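PDB 1F8F: benzyl alcohol dehydrogenase from Acinetobacter calcoaceticus, which catalyses the NAD-dependent oxidation of benzyl alcohol and probably related aromatic alcohols to their aldehydes, as a zinc-containing dehydrogenase of the medium-chain alcohol dehydrogenase family. Local coordinates for residues A[69-74]-A[83-88]; A[5-10]-A[146-151]. One frame throughout, in Å; residues are numbered along the deposited sequence.

Interaction 1. Residues A[69-74]-A[83-88]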
# COMPACT_ATOMS: atom_id res chain seq x y z
N GLY A 69 -32.27 -5.64 -15.80
CA GLY A 69 -33.67 -5.98 -15.75
C GLY A 69 -34.32 -5.54 -14.43
O GLY A 69 -33.90 -4.63 -13.74
N ILE A 70 -35.44 -6.18 -14.10
CA ILE A 70 -36.30 -5.90 -12.95
C ILE A 70 -36.56 -7.21 -12.19
O ILE A 70 -36.85 -8.27 -12.75
CB ILE A 70 -37.69 -5.39 -13.40
CG1 ILE A 70 -37.57 -4.18 -14.35
CG2 ILE A 70 -38.59 -4.96 -12.25
CD1 ILE A 70 -38.86 -3.76 -15.00
N ILE A 71 -36.40 -7.13 -10.88
CA ILE A 71 -36.68 -8.35 -10.10
C ILE A 71 -38.18 -8.65 -10.06
O ILE A 71 -38.97 -7.87 -9.60
CB ILE A 71 -36.12 -8.27 -8.69
CG1 ILE A 71 -34.57 -8.22 -8.70
CG2 ILE A 71 -36.56 -9.52 -7.91
CD1 ILE A 71 -33.98 -7.80 -7.38
N GLU A 72 -38.52 -9.86 -10.39
CA GLU A 72 -39.74 -10.56 -10.54
C GLU A 72 -40.03 -11.62 -9.46
O GLU A 72 -41.15 -12.13 -9.35
CB GLU A 72 -39.59 -11.36 -11.87
CG GLU A 72 -40.66 -12.32 -12.25
CD GLU A 72 -41.92 -11.82 -12.93
OE1 GLU A 72 -42.04 -10.69 -13.47
OE2 GLU A 72 -42.86 -12.63 -12.92
N ALA A 73 -38.99 -12.06 -8.78
CA ALA A 73 -39.07 -13.05 -7.73
C ALA A 73 -37.70 -13.30 -7.07
O ALA A 73 -36.69 -13.40 -7.77
CB ALA A 73 -39.66 -14.36 -8.25
N ILE A 74 -37.70 -13.35 -5.74
CA ILE A 74 -36.51 -13.59 -4.94
C ILE A 74 -36.61 -14.93 -4.23
O ILE A 74 -37.73 -15.34 -4.02
CB ILE A 74 -36.32 -12.54 -3.82
CG1 ILE A 74 -37.60 -12.45 -2.99
CG2 ILE A 74 -35.92 -11.21 -4.41
CD1 ILE A 74 -37.49 -11.44 -1.86
N VAL A 83 -38.59 -7.58 -4.86
CA VAL A 83 -39.36 -7.61 -6.11
C VAL A 83 -39.53 -6.21 -6.66
O VAL A 83 -39.91 -5.33 -5.88
CB VAL A 83 -40.73 -8.26 -5.87
CG1 VAL A 83 -41.62 -8.25 -7.11
CG2 VAL A 83 -40.54 -9.69 -5.39
N GLY A 84 -39.17 -5.97 -7.92
CA GLY A 84 -39.27 -4.59 -8.42
C GLY A 84 -37.96 -3.81 -8.44
O GLY A 84 -37.90 -2.77 -9.13
N ASP A 85 -36.91 -4.20 -7.71
CA ASP A 85 -35.64 -3.50 -7.85
C ASP A 85 -35.15 -3.64 -9.29
O ASP A 85 -35.44 -4.62 -9.98
CB ASP A 85 -34.58 -4.05 -6.89
CG ASP A 85 -34.81 -3.72 -5.43
OD1 ASP A 85 -35.45 -2.69 -5.11
OD2 ASP A 85 -34.35 -4.44 -4.51
N HIS A 86 -34.45 -2.67 -9.77
CA HIS A 86 -33.74 -2.54 -11.03
C HIS A 86 -32.31 -3.07 -10.80
O HIS A 86 -31.70 -2.56 -9.83
CB HIS A 86 -33.59 -1.07 -11.42
CG HIS A 86 -34.86 -0.46 -11.96
ND1 HIS A 86 -34.87 0.62 -12.82
CD2 HIS A 86 -36.17 -0.82 -11.79
CE1 HIS A 86 -36.12 0.91 -13.13
NE2 HIS A 86 -36.94 0.05 -12.52
N VAL A 87 -31.77 -3.98 -11.56
CA VAL A 87 -30.48 -4.58 -11.33
C VAL A 87 -29.59 -4.76 -12.57
O VAL A 87 -29.96 -4.79 -13.76
CB VAL A 87 -30.62 -5.99 -10.68
CG1 VAL A 87 -31.15 -5.98 -9.23
CG2 VAL A 87 -31.58 -6.84 -11.51
N VAL A 88 -28.29 -4.86 -12.21
CA VAL A 88 -27.23 -5.16 -13.21
C VAL A 88 -26.64 -6.53 -12.87
O VAL A 88 -26.46 -6.82 -11.68
CB VAL A 88 -26.21 -4.01 -13.21
CG1 VAL A 88 -25.00 -4.48 -14.04
CG2 VAL A 88 -26.77 -2.73 -13.85
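Ile71 packs against Val83, Asp85 and Val87, and its side chain can be followed outward atom by atom. Ile71 CB packs on the turn backbone, 3.9 Å from both Gly84 N and Asp85 O. There the chain forks: Ile71 CG2, anti to the backbone N, reaches Val83 CA at 3.8 Å, whereas CG1 passes over Asp85 O toward Val87. At the tip, Ile71 CD1 lies 3.8 Å from both Asp85 CB and Val87 CG1; the Ile71 side chain crosses that of Val87 at about a right angle and runs alongside that of Asp85, pointing the same way. The Asp85 carboxylate is engaged through OD2 with the backbone N of Gln82.

Backbone bonds fix this position. Ile71 N donates to Asp85 O at 2.8 Å, nearly along the C=O axis and with 168° at the hydrogen. Gly69 and Val87 exchange two further bonds as an antiparallel hydrogen-bonded pair; Ile70 and His86 follow as a non-hydrogen-bonded pair, with CA atoms 4.6 Å apart. At Glu72 and Ala73, both opposite Leu35, the first strand makes a classic bulge. The hairpin thus sits inside the mixed sheet of the GroES-like domain, with strand 66-74 pairing also with strand 33-42 and strand 86-89 with strand 156-159.

Interaction 2. Residues A[5-10]-A[146-151]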
# COMPACT_ATOMS: atom_id res chain seq x y z
N LYS A 5 -42.18 -21.25 -15.73
CA LYS A 5 -42.53 -20.24 -16.72
C LYS A 5 -41.95 -20.45 -18.11
O LYS A 5 -40.84 -20.99 -18.27
CB LYS A 5 -41.97 -18.91 -16.16
CG LYS A 5 -42.42 -17.60 -16.73
CD LYS A 5 -41.74 -16.39 -16.13
CE LYS A 5 -42.54 -15.60 -15.13
NZ LYS A 5 -43.39 -14.49 -15.64
N ASP A 6 -42.70 -20.08 -19.17
CA ASP A 6 -42.19 -20.19 -20.54
C ASP A 6 -41.59 -18.84 -20.98
O ASP A 6 -42.09 -17.77 -20.62
CB ASP A 6 -43.16 -20.59 -21.63
CG ASP A 6 -43.92 -21.90 -21.53
OD1 ASP A 6 -44.99 -21.90 -20.88
OD2 ASP A 6 -43.48 -22.90 -22.13
N ILE A 7 -40.49 -18.93 -21.74
CA ILE A 7 -39.77 -17.77 -22.25
C ILE A 7 -39.15 -17.94 -23.65
O ILE A 7 -38.94 -19.08 -24.13
CB ILE A 7 -38.55 -17.49 -21.32
CG1 ILE A 7 -37.54 -18.64 -21.39
CG2 ILE A 7 -38.90 -17.25 -19.86
CD1 ILE A 7 -36.16 -18.32 -20.87
N ILE A 8 -38.62 -16.84 -24.23
CA ILE A 8 -37.88 -16.85 -25.49
C ILE A 8 -36.39 -16.61 -25.22
O ILE A 8 -36.08 -15.64 -24.52
CB ILE A 8 -38.36 -15.71 -26.45
CG1 ILE A 8 -39.86 -15.75 -26.78
CG2 ILE A 8 -37.50 -15.66 -27.72
CD1 ILE A 8 -40.42 -17.07 -27.28
N ALA A 9 -35.45 -17.37 -25.74
CA ALA A 9 -34.04 -17.08 -25.50
C ALA A 9 -33.24 -17.37 -26.75
O ALA A 9 -33.60 -18.33 -27.40
CB ALA A 9 -33.45 -17.93 -24.38
N ALA A 10 -32.16 -16.69 -27.01
CA ALA A 10 -31.31 -16.95 -28.15
C ALA A 10 -30.34 -18.09 -27.86
O ALA A 10 -29.45 -17.94 -27.00
CB ALA A 10 -30.52 -15.67 -28.48
N ALA A 146 -32.03 -13.59 -22.95
CA ALA A 146 -33.37 -14.01 -22.76
C ALA A 146 -34.27 -13.03 -21.99
O ALA A 146 -33.91 -12.15 -21.25
CB ALA A 146 -33.52 -15.34 -22.03
N THR A 147 -35.59 -13.31 -22.18
CA THR A 147 -36.60 -12.50 -21.53
C THR A 147 -36.51 -12.76 -20.04
O THR A 147 -37.09 -11.95 -19.32
CB THR A 147 -38.05 -12.75 -22.02
OG1 THR A 147 -38.36 -14.15 -21.90
CG2 THR A 147 -38.27 -12.33 -23.47
N TYR A 148 -36.07 -13.91 -19.55
CA TYR A 148 -36.01 -14.12 -18.11
C TYR A 148 -34.66 -14.74 -17.75
O TYR A 148 -34.11 -15.53 -18.52
CB TYR A 148 -37.18 -14.99 -17.60
CG TYR A 148 -38.39 -14.10 -17.35
CD1 TYR A 148 -39.34 -13.79 -18.35
CD2 TYR A 148 -38.60 -13.58 -16.09
CE1 TYR A 148 -40.40 -12.97 -18.05
CE2 TYR A 148 -39.66 -12.77 -15.80
CZ TYR A 148 -40.57 -12.46 -16.80
OH TYR A 148 -41.61 -11.62 -16.44
N ALA A 149 -34.09 -14.29 -16.61
CA ALA A 149 -32.83 -14.82 -16.16
C ALA A 149 -32.85 -15.15 -14.67
O ALA A 149 -33.43 -14.44 -13.84
CB ALA A 149 -31.69 -13.80 -16.39
N LEU A 150 -32.12 -16.21 -14.34
CA LEU A 150 -31.93 -16.55 -12.93
C LEU A 150 -30.48 -16.25 -12.52
O LEU A 150 -29.52 -16.81 -13.07
CB LEU A 150 -32.20 -18.04 -12.77
CG LEU A 150 -32.32 -18.53 -11.32
CD1 LEU A 150 -33.72 -18.28 -10.80
CD2 LEU A 150 -31.92 -20.00 -11.21
N SER A 151 -30.31 -15.43 -11.49
CA SER A 151 -28.94 -15.13 -11.04
C SER A 151 -28.78 -15.47 -9.57
O SER A 151 -29.72 -16.08 -9.02
CB SER A 151 -28.69 -13.64 -11.35
OG SER A 151 -29.76 -12.92 -10.72
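Ala9 and Ala146 bring their backbones together at a single bridge, CA atoms 4.2 Å apart, and beside it Thr147 N donates a long, weak but fairly straight bond to Ile8 O (3.3 Å, 165° at the hydrogen). The two CB atoms of this alanine pair meet at 3.5 Å, tighter than usual for carbons, and Ala146 CB also lies against Ile8 O and the CD1 tip of Ile7.

Ile7 meets three residues with different atoms. With its CG1 between the backbone N and the carbonyl carbon, Ile7 CG2 is anti to the carbonyl carbon and packs on Tyr148 CB at 3.6 Å. Ile7 CB approaches Thr147 OG1 at 3.4 Å as the two side chains slide past each other in opposite directions.

The bridge joins two separate sheets: strand 5-11 pairs with strand 20-26 in a two-stranded antiparallel ribbon, whereas strand 148-152 pairs antiparallel with strand 33-42 in the mixed sheet of the GroES-like domain.

Farther out, Lys5 crosses Tyr148 at about a right angle. Lys5 CD lies 4.0 Å from the centroid of the Tyr148 ring and just 2° off the normal, a CH-pi contact over the face, and CE lies over the same ring. Bends at chi3, which places CE, and at chi4, which places NZ, carry the chain over the ring to its phenol end, where Lys5 NZ makes a weak hydrogen bond to Tyr148 OH at 3.5 Å. Tyr148 OH also makes a weak hydrogen bond to Glu72 OE1, and Lys5 NZ a long, weak ion pair with Glu72 OE2.

In the fold
From the N terminus, the chain first lays down 5-10, whose partner 146-151 arrives after 135 intervening residues; interaction 2 therefore closes a long loop. Interaction 1 is nested within that loop and closes a short one, since just eight residues, none in helix or strand, separate 69-74 from 83-88. The contact centres lie 14 Å apart, on the same side of the chain's centre, and both reach the mixed sheet of the GroES-like domain. The firmer link between them is strand 33-42, which pairs with both 66-74 and 148-152. Glu72 of interaction 1 adds a modest one, reaching Tyr148 and Lys5 of interaction 2 through weak polar contacts.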